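Local structure of putative type VI secretion protein (Escherichia coli, 6SK0) at the interface of chains A and B. The protein forms the trimeric spike at the tip of the type VI secretion system, used to puncture target cells, and carries and inhibits a phospholipase effector. Coordinates in Å, arbitrary orientation; residue numbers count along the deposited sequence, not the author numbering. Chains: chain A/B, Putative type VI secretion protein.

Contact 1: the interface of chains A and B. Residues chain A 699-702, 725; chain B 706-710.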
ATOM      1  N   SER A 699      16.203  24.300   0.093  1.00 41.80           N
ATOM      2  CA  SER A 699      16.205  25.552   0.832  1.00 41.80           C
ATOM      3  C   SER A 699      16.802  25.400   2.224  1.00 41.80           C
ATOM      4  O   SER A 699      16.466  26.167   3.126  1.00 41.80           O
ATOM      5  CB  SER A 699      14.788  26.125   0.931  1.00 41.80           C
ATOM      6  OG  SER A 699      14.018  25.423   1.884  1.00 41.80           O
ATOM      7  N   ASP A 700      17.692  24.439   2.424  1.00 41.38           N
ATOM      8  CA  ASP A 700      18.159  24.140   3.770  1.00 41.38           C
ATOM      9  C   ASP A 700      19.538  23.495   3.693  1.00 41.38           C
ATOM     10  O   ASP A 700      20.180  23.477   2.640  1.00 41.38           O
ATOM     11  CB  ASP A 700      17.148  23.246   4.494  1.00 41.38           C
ATOM     12  CG  ASP A 700      17.190  23.405   5.990  1.00 41.38           C
ATOM     13  OD1 ASP A 700      18.214  23.047   6.607  1.00 41.38           O
ATOM     14  OD2 ASP A 700      16.195  23.884   6.560  1.00 41.38           O
ATOM     15  N   ASP A 701      19.991  22.971   4.824  1.00 40.89           N
ATOM     16  CA  ASP A 701      21.252  22.258   4.920  1.00 40.89           C
ATOM     17  C   ASP A 701      21.121  20.830   4.409  1.00 40.89           C
ATOM     18  O   ASP A 701      20.079  20.187   4.543  1.00 40.89           O
ATOM     19  CB  ASP A 701      21.735  22.202   6.367  1.00 40.89           C
ATOM     20  CG  ASP A 701      22.234  23.526   6.876  1.00 40.89           C
ATOM     21  OD1 ASP A 701      22.623  24.379   6.064  1.00 40.89           O
ATOM     22  OD2 ASP A 701      22.251  23.712   8.108  1.00 40.89           O
ATOM     23  N   LEU A 702      22.206  20.329   3.844  1.00 37.31           N
ATOM     24  CA  LEU A 702      22.365  18.914   3.581  1.00 37.31           C
ATOM     25  C   LEU A 702      23.532  18.406   4.408  1.00 37.31           C
ATOM     26  O   LEU A 702      24.614  19.000   4.399  1.00 37.31           O
ATOM     27  CB  LEU A 702      22.593  18.627   2.101  1.00 37.31           C
ATOM     28  CG  LEU A 702      22.639  17.140   1.753  1.00 37.31           C
ATOM     29  CD1 LEU A 702      21.966  16.884   0.420  1.00 37.31           C
ATOM     30  CD2 LEU A 702      24.066  16.617   1.759  1.00 37.31           C
ATOM     31  N   GLN A 725      30.100  30.240  -0.115  1.00 45.31           N
ATOM     32  CA  GLN A 725      30.721  31.056   0.912  1.00 45.31           C
ATOM     33  C   GLN A 725      32.092  30.558   1.316  1.00 45.31           C
ATOM     34  O   GLN A 725      33.018  31.356   1.455  1.00 45.31           O
ATOM     35  CB  GLN A 725      29.830  31.106   2.149  1.00 45.31           C
ATOM     36  CG  GLN A 725      28.529  31.823   1.927  1.00 45.31           C
ATOM     37  CD  GLN A 725      27.708  31.903   3.183  1.00 45.31           C
ATOM     38  OE1 GLN A 725      27.098  32.927   3.474  1.00 45.31           O
ATOM     39  NE2 GLN A 725      27.687  30.819   3.942  1.00 45.31           N
TER
ATOM     40  N   SER B 706      22.859  21.557  -1.640  1.00 40.45           N
ATOM     41  CA  SER B 706      22.034  22.244  -0.670  1.00 40.45           C
ATOM     42  C   SER B 706      22.099  23.725  -0.979  1.00 40.45           C
ATOM     43  O   SER B 706      23.084  24.218  -1.527  1.00 40.45           O
ATOM     44  CB  SER B 706      22.481  21.970   0.770  1.00 40.45           C
ATOM     45  OG  SER B 706      23.754  22.509   1.029  1.00 40.45           O
ATOM     46  N   GLN B 707      21.024  24.425  -0.654  1.00 42.52           N
ATOM     47  CA  GLN B 707      21.063  25.875  -0.705  1.00 42.52           C
ATOM     48  C   GLN B 707      21.919  26.420   0.431  1.00 42.52           C
ATOM     49  O   GLN B 707      22.756  27.301   0.228  1.00 42.52           O
ATOM     50  CB  GLN B 707      19.645  26.429  -0.643  1.00 42.52           C
ATOM     51  CG  GLN B 707      19.574  27.933  -0.662  1.00 42.52           C
ATOM     52  CD  GLN B 707      18.219  28.441  -0.246  1.00 42.52           C
ATOM     53  OE1 GLN B 707      17.909  28.515   0.938  1.00 42.52           O
ATOM     54  NE2 GLN B 707      17.399  28.788  -1.220  1.00 42.52           N
ATOM     55  N   GLN B 708      21.732  25.889   1.621  1.00 42.39           N
ATOM     56  CA  GLN B 708      22.490  26.270   2.798  1.00 42.39           C
ATOM     57  C   GLN B 708      23.692  25.334   2.944  1.00 42.39           C
ATOM     58  O   GLN B 708      24.128  24.711   1.976  1.00 42.39           O
ATOM     59  CB  GLN B 708      21.561  26.296   4.011  1.00 42.39           C
ATOM     60  CG  GLN B 708      20.441  27.303   3.896  1.00 42.39           C
ATOM     61  CD  GLN B 708      20.925  28.670   3.457  1.00 42.39           C
ATOM     62  OE1 GLN B 708      21.814  29.251   4.070  1.00 42.39           O
ATOM     63  NE2 GLN B 708      20.344  29.189   2.392  1.00 42.39           N
ATOM     64  N   ASN B 709      24.267  25.267   4.137  1.00 40.89           N
ATOM     65  CA  ASN B 709      25.511  24.544   4.341  1.00 40.89           C
ATOM     66  C   ASN B 709      25.393  23.064   4.008  1.00 40.89           C
ATOM     67  O   ASN B 709      24.412  22.399   4.342  1.00 40.89           O
ATOM     68  CB  ASN B 709      25.978  24.715   5.779  1.00 40.89           C
ATOM     69  CG  ASN B 709      26.273  26.152   6.112  1.00 40.89           C
ATOM     70  OD1 ASN B 709      26.475  26.972   5.225  1.00 40.89           O
ATOM     71  ND2 ASN B 709      26.294  26.467   7.391  1.00 40.89           N
ATOM     72  N   LEU B 710      26.418  22.554   3.350  1.00 39.08           N
ATOM     73  CA  LEU B 710      26.553  21.146   3.040  1.00 39.08           C
ATOM     74  C   LEU B 710      27.718  20.584   3.838  1.00 39.08           C
ATOM     75  O   LEU B 710      28.853  21.044   3.691  1.00 39.08           O
ATOM     76  CB  LEU B 710      26.775  20.950   1.545  1.00 39.08           C
ATOM     77  CG  LEU B 710      26.452  19.581   0.969  1.00 39.08           C
ATOM     78  CD1 LEU B 710      26.018  19.706  -0.484  1.00 39.08           C
ATOM     79  CD2 LEU B 710      27.649  18.679   1.102  1.00 39.08           C
TER
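In the intertwined beta-helical spike of VgrG, the A:Ser699–A:Asp701 turn entering strand 702-706 lies along the B:Gln707–B:Asn709 turn that leads from strand 702-706 of chain B into strand 710-714. Backbone bonds join the two chains here. B:Gln708 N gives its hydrogen to A:Asp700 O at 3.0 Å, coming from above the carbonyl plane, 56° out of it. A:Leu702 N then bonds B:Asn709 O at 3.1 Å and starts the parallel pairing of A:Leu702 with B:Leu710. The two leucine side chains lie alongside and point the same way, both with CG anti to the backbone N (chi1 -175° for A:Leu702); A:Leu702 CD2 comes 3.9 Å from B:Leu710 CG. A:Leu702 CB also rests 3.6 Å from B:Ser706 CB. The carboxylate of A:Asp701 lies close over the B:Gln708–B:Asn709 stretch, though its exact placement is doubtful; the amide N-H of B:Asn709 points away from OD1 and makes no bond to it. At the A:Ser699 end, the side-chain carbonyl OE1 of B:Gln707 meets A:Ser699 CA at 3.4 Å, on an extended chain. That same OE1 accepts the side-chain amide NE2 of B:Gln708 at 2.9 Å, which ties the two glutamine tips together.

Contact 2: the interface of chains A and B. Residues chain A 653, 655, 659, 661; chain B 661-663, 666-668.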
ATOM      1  N   ILE A 653       1.499   0.374   6.486  1.00 36.32           N
ATOM      2  CA  ILE A 653       1.835  -0.871   5.821  1.00 36.32           C
ATOM      3  C   ILE A 653       2.856  -1.582   6.687  1.00 36.32           C
ATOM      4  O   ILE A 653       3.937  -1.045   6.950  1.00 36.32           O
ATOM      5  CB  ILE A 653       2.365  -0.639   4.402  1.00 36.32           C
ATOM      6  CG1 ILE A 653       1.313   0.083   3.570  1.00 36.32           C
ATOM      7  CG2 ILE A 653       2.762  -1.950   3.763  1.00 36.32           C
ATOM      8  CD1 ILE A 653       1.817   0.575   2.269  1.00 36.32           C
ATOM      9  N   SER A 655       4.838  -5.369   7.372  1.00 38.81           N
ATOM     10  CA  SER A 655       5.176  -6.678   6.855  1.00 38.81           C
ATOM     11  C   SER A 655       6.145  -7.321   7.825  1.00 38.81           C
ATOM     12  O   SER A 655       7.123  -6.690   8.229  1.00 38.81           O
ATOM     13  CB  SER A 655       5.786  -6.585   5.452  1.00 38.81           C
ATOM     14  OG  SER A 655       6.978  -5.823   5.459  1.00 38.81           O
ATOM     15  N   THR A 659       8.616  -5.337   2.512  1.00 37.60           N
ATOM     16  CA  THR A 659       7.611  -4.551   1.809  1.00 37.60           C
ATOM     17  C   THR A 659       8.228  -4.179   0.473  1.00 37.60           C
ATOM     18  O   THR A 659       9.157  -3.371   0.422  1.00 37.60           O
ATOM     19  CB  THR A 659       7.206  -3.305   2.592  1.00 37.60           C
ATOM     20  OG1 THR A 659       6.550  -3.687   3.805  1.00 37.60           O
ATOM     21  CG2 THR A 659       6.280  -2.435   1.767  1.00 37.60           C
ATOM     22  N   ILE A 661       7.917  -2.729  -3.390  1.00 36.63           N
ATOM     23  CA  ILE A 661       7.184  -1.910  -4.334  1.00 36.63           C
ATOM     24  C   ILE A 661       7.844  -2.078  -5.686  1.00 36.63           C
ATOM     25  O   ILE A 661       9.054  -1.868  -5.829  1.00 36.63           O
ATOM     26  CB  ILE A 661       7.138  -0.439  -3.912  1.00 36.63           C
ATOM     27  CG1 ILE A 661       6.399  -0.307  -2.583  1.00 36.63           C
ATOM     28  CG2 ILE A 661       6.481   0.387  -4.989  1.00 36.63           C
ATOM     29  CD1 ILE A 661       6.350   1.083  -2.061  1.00 36.63           C
TER
ATOM     30  N   ILE B 661       5.554   2.848   6.530  1.00 36.63           N
ATOM     31  CA  ILE B 661       5.879   1.505   6.099  1.00 36.63           C
ATOM     32  C   ILE B 661       6.819   0.914   7.130  1.00 36.63           C
ATOM     33  O   ILE B 661       7.863   1.498   7.440  1.00 36.63           O
ATOM     34  CB  ILE B 661       6.497   1.477   4.698  1.00 36.63           C
ATOM     35  CG1 ILE B 661       5.490   2.008   3.681  1.00 36.63           C
ATOM     36  CG2 ILE B 661       6.936   0.076   4.353  1.00 36.63           C
ATOM     37  CD1 ILE B 661       6.017   2.074   2.294  1.00 36.63           C
ATOM     38  N   THR B 662       6.440  -0.232   7.662  1.00 38.00           N
ATOM     39  CA  THR B 662       7.207  -0.935   8.674  1.00 38.00           C
ATOM     40  C   THR B 662       7.469  -2.342   8.159  1.00 38.00           C
ATOM     41  O   THR B 662       6.551  -3.162   8.084  1.00 38.00           O
ATOM     42  CB  THR B 662       6.449  -0.948  10.000  1.00 38.00           C
ATOM     43  OG1 THR B 662       6.392   0.381  10.522  1.00 38.00           O
ATOM     44  CG2 THR B 662       7.132  -1.815  10.986  1.00 38.00           C
ATOM     45  N   ALA B 663       8.706  -2.608   7.777  1.00 37.70           N
ATOM     46  CA  ALA B 663       9.090  -3.886   7.198  1.00 37.70           C
ATOM     47  C   ALA B 663       9.871  -4.681   8.228  1.00 37.70           C
ATOM     48  O   ALA B 663      10.909  -4.226   8.717  1.00 37.70           O
ATOM     49  CB  ALA B 663       9.917  -3.696   5.928  1.00 37.70           C
ATOM     50  N   SER B 666      12.709  -5.952   4.892  1.00 37.76           N
ATOM     51  CA  SER B 666      13.343  -4.949   4.048  1.00 37.76           C
ATOM     52  C   SER B 666      12.290  -4.201   3.259  1.00 37.76           C
ATOM     53  O   SER B 666      11.240  -4.737   2.919  1.00 37.76           O
ATOM     54  CB  SER B 666      14.365  -5.558   3.081  1.00 37.76           C
ATOM     55  OG  SER B 666      15.618  -5.755   3.697  1.00 37.76           O
ATOM     56  N   PHE B 667      12.588  -2.955   2.972  1.00 35.57           N
ATOM     57  CA  PHE B 667      11.772  -2.137   2.094  1.00 35.57           C
ATOM     58  C   PHE B 667      12.530  -1.984   0.789  1.00 35.57           C
ATOM     59  O   PHE B 667      13.598  -1.367   0.752  1.00 35.57           O
ATOM     60  CB  PHE B 667      11.465  -0.787   2.722  1.00 35.57           C
ATOM     61  CG  PHE B 667      10.713   0.134   1.822  1.00 35.57           C
ATOM     62  CD1 PHE B 667       9.413  -0.147   1.460  1.00 35.57           C
ATOM     63  CD2 PHE B 667      11.305   1.279   1.328  1.00 35.57           C
ATOM     64  CE1 PHE B 667       8.719   0.691   0.635  1.00 35.57           C
ATOM     65  CE2 PHE B 667      10.607   2.127   0.504  1.00 35.57           C
ATOM     66  CZ  PHE B 667       9.306   1.832   0.159  1.00 35.57           C
ATOM     67  N   THR B 668      11.992  -2.559  -0.273  1.00 37.10           N
ATOM     68  CA  THR B 668      12.634  -2.526  -1.575  1.00 37.10           C
ATOM     69  C   THR B 668      11.701  -1.866  -2.571  1.00 37.10           C
ATOM     70  O   THR B 668      10.502  -2.153  -2.597  1.00 37.10           O
ATOM     71  CB  THR B 668      13.033  -3.930  -2.051  1.00 37.10           C
ATOM     72  OG1 THR B 668      11.866  -4.674  -2.417  1.00 37.10           O
ATOM     73  CG2 THR B 668      13.779  -4.678  -0.956  1.00 37.10           C
TER
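The methyl CG2 of A:Thr659 touches two apolar groups of chain B: it is 3.7 Å from the branch methyl CG2 of B:Ile661 and meets the ring of B:Phe667 at its edge, in the ring plane, 3.9 Å from CD1. The ring reaches there with CG anti to the backbone N (chi1 176°), and the next ring carbon, CE1, meets the tip CD1 of A:Ile661 at 3.6 Å. On the other flank A:Ile653 and B:Ile661 lie side by side, pointing the same way, as neighbours in parallel strands. Toward the polar side, the other branch of A:Thr659 carries OG1, which shares a hydrogen bond of 2.7 Å with A:Ser655 OG. This bond, whose donor is not decided, couples the two hydroxyls within chain A and helps hold the serine oxygen 3.4 Å from B:Ala663 CA. The backbone of A:Thr659 is held from both ends, since its N donates to B:Ser666 O at 2.7 Å and its O accepts B:Thr668 N at 3.0 Å. A:Ile661 N continues the run to B:Thr668 O, while B:Thr662 N donates to A:Ile653 O at 2.7 Å and B:Thr662 O accepts A:Ser655 N. Strands of chain A are thus stitched to chain B on two neighbouring lines, with apolar side chains packed between them, which probably helps make the spike a stiff rod suited to piercing.

Contact 3: the interface of chains A and B. Residues chain A 637-642; chain B 645-647, 650.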
ATOM      1  N   VAL A 637      -6.343  -6.631  -6.767  1.00 38.01           N
ATOM      2  CA  VAL A 637      -5.801  -6.448  -8.101  1.00 38.01           C
ATOM      3  C   VAL A 637      -6.829  -5.809  -9.014  1.00 38.01           C
ATOM      4  O   VAL A 637      -8.039  -6.002  -8.871  1.00 38.01           O
ATOM      5  CB  VAL A 637      -5.299  -7.773  -8.709  1.00 38.01           C
ATOM      6  CG1 VAL A 637      -4.099  -8.273  -7.940  1.00 38.01           C
ATOM      7  CG2 VAL A 637      -6.411  -8.811  -8.747  1.00 38.01           C
ATOM      8  N   SER A 638      -6.321  -5.055  -9.975  1.00 38.54           N
ATOM      9  CA  SER A 638      -7.115  -4.448 -11.024  1.00 38.54           C
ATOM     10  C   SER A 638      -6.182  -4.128 -12.174  1.00 38.54           C
ATOM     11  O   SER A 638      -5.021  -3.782 -11.961  1.00 38.54           O
ATOM     12  CB  SER A 638      -7.820  -3.179 -10.541  1.00 38.54           C
ATOM     13  OG  SER A 638      -8.450  -2.519 -11.615  1.00 38.54           O
ATOM     14  N   ALA A 639      -6.695  -4.253 -13.393  1.00 39.26           N
ATOM     15  CA  ALA A 639      -5.974  -3.681 -14.521  1.00 39.26           C
ATOM     16  C   ALA A 639      -5.865  -2.173 -14.378  1.00 39.26           C
ATOM     17  O   ALA A 639      -4.852  -1.584 -14.764  1.00 39.26           O
ATOM     18  CB  ALA A 639      -6.657  -4.050 -15.835  1.00 39.26           C
ATOM     19  N   ARG A 640      -6.875  -1.545 -13.793  1.00 39.86           N
ATOM     20  CA  ARG A 640      -6.931  -0.104 -13.635  1.00 39.86           C
ATOM     21  C   ARG A 640      -6.286   0.311 -12.320  1.00 39.86           C
ATOM     22  O   ARG A 640      -5.710  -0.500 -11.595  1.00 39.86           O
ATOM     23  CB  ARG A 640      -8.372   0.377 -13.713  1.00 39.86           C
ATOM     24  CG  ARG A 640      -9.011   0.103 -15.025  1.00 39.86           C
ATOM     25  CD  ARG A 640      -8.496   1.027 -16.072  1.00 39.86           C
ATOM     26  NE  ARG A 640      -9.096   0.740 -17.366  1.00 39.86           N
ATOM     27  CZ  ARG A 640      -9.027   1.552 -18.412  1.00 39.86           C
ATOM     28  NH1 ARG A 640      -8.385   2.706 -18.312  1.00 39.86           N
ATOM     29  NH2 ARG A 640      -9.600   1.208 -19.553  1.00 39.86           N
ATOM     30  N   ALA A 641      -6.414   1.588 -11.991  1.00 38.59           N
ATOM     31  CA  ALA A 641      -5.737   2.149 -10.838  1.00 38.59           C
ATOM     32  C   ALA A 641      -6.299   1.597  -9.534  1.00 38.59           C
ATOM     33  O   ALA A 641      -7.463   1.216  -9.436  1.00 38.59           O
ATOM     34  CB  ALA A 641      -5.854   3.669 -10.846  1.00 38.59           C
ATOM     35  N   LEU A 642      -5.450   1.557  -8.529  1.00 37.02           N
ATOM     36  CA  LEU A 642      -5.859   1.243  -7.176  1.00 37.02           C
ATOM     37  C   LEU A 642      -5.600   2.462  -6.315  1.00 37.02           C
ATOM     38  O   LEU A 642      -4.630   3.190  -6.532  1.00 37.02           O
ATOM     39  CB  LEU A 642      -5.111   0.031  -6.633  1.00 37.02           C
ATOM     40  CG  LEU A 642      -5.657  -1.330  -7.060  1.00 37.02           C
ATOM     41  CD1 LEU A 642      -5.318  -1.624  -8.501  1.00 37.02           C
ATOM     42  CD2 LEU A 642      -5.106  -2.429  -6.178  1.00 37.02           C
TER
ATOM     43  N   ALA B 645      -2.006  -4.585  -6.509  1.00 36.73           N
ATOM     44  CA  ALA B 645      -1.417  -4.517  -7.833  1.00 36.73           C
ATOM     45  C   ALA B 645      -2.377  -3.900  -8.833  1.00 36.73           C
ATOM     46  O   ALA B 645      -3.531  -4.318  -8.939  1.00 36.73           O
ATOM     47  CB  ALA B 645      -0.984  -5.905  -8.312  1.00 36.73           C
ATOM     48  N   SER B 646      -1.887  -2.906  -9.557  1.00 38.34           N
ATOM     49  CA  SER B 646      -2.535  -2.399 -10.753  1.00 38.34           C
ATOM     50  C   SER B 646      -1.753  -2.906 -11.953  1.00 38.34           C
ATOM     51  O   SER B 646      -0.559  -2.622 -12.082  1.00 38.34           O
ATOM     52  CB  SER B 646      -2.607  -0.877 -10.755  1.00 38.34           C
ATOM     53  OG  SER B 646      -3.223  -0.424 -11.940  1.00 38.34           O
ATOM     54  N   GLY B 647      -2.423  -3.654 -12.824  1.00 40.39           N
ATOM     55  CA  GLY B 647      -1.733  -4.250 -13.952  1.00 40.39           C
ATOM     56  C   GLY B 647      -1.263  -3.237 -14.975  1.00 40.39           C
ATOM     57  O   GLY B 647      -0.158  -3.350 -15.506  1.00 40.39           O
ATOM     58  N   SER B 650      -1.763   3.020 -12.135  1.00 39.90           N
ATOM     59  CA  SER B 650      -0.972   3.344 -10.969  1.00 39.90           C
ATOM     60  C   SER B 650      -1.634   2.865  -9.686  1.00 39.90           C
ATOM     61  O   SER B 650      -2.851   2.703  -9.607  1.00 39.90           O
ATOM     62  CB  SER B 650      -0.721   4.845 -10.901  1.00 39.90           C
ATOM     63  OG  SER B 650       0.240   5.219 -11.862  1.00 39.90           O
TER
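The hydroxyl OG of B:Ser646 donates to the backbone carbonyl A:Arg640 O at 2.5 Å, a short side-chain bond across the chains. Its oxygen stands above the carbonyl plane, 67° out of it. With OG anti to its own backbone N (chi1 179°), B:Ser646 reaches into the turn of chain A and leaves its CB to pack against A:Leu642 CD1 at 3.6 Å. The turn is braced from within by A:Ser638 OG, which accepts A:Arg640 N at 2.9 Å in a rather bent bond and makes a further, weak approach to A:Arg640 O. A:Ser638 thus probably helps position the carbonyl that B:Ser646 grips. The backbone of A:Ser638 is itself paired with chain B on both sides of B:Ser646: its N donates to B:Ala645 O at 3.1 Å, and its O accepts B:Gly647 N at 2.7 Å. A:Leu642 CD1 also lies 3.3 Å from B:Ala645 O, covering that carbonyl with a methyl. Away from that methyl, the branch CG1 of A:Val637 touches B:Ala645 CB at 3.9 Å. Beyond the turn, A:Leu642 N donates to B:Ser650 O at 3.0 Å. The site sits at a corner of the intertwined spike, where chain A turns from strand 634-638 into strand 642-646 over the turn of chain B that leads from strand 642-646 to strand 651-655.

Measured between the centres of their C-alpha atoms, contact 2 lies about 19 Å from contact 3 and 31 Å from contact 1, and contacts 1 and 3 are about 40 Å apart, strung out along the spike. In each, residues of chain A pair in parallel with residues eight positions later in chain B, so the same step recurs from 637 to 710. Contacts 2 and 3 are close in sequence: B:Ser650 in contact 3 immediately precedes strand 651-655, whose chain A copy serves contact 2. The repeated offset suits three identical chains winding about one another, and modest patches like these probably help hold the trimer together.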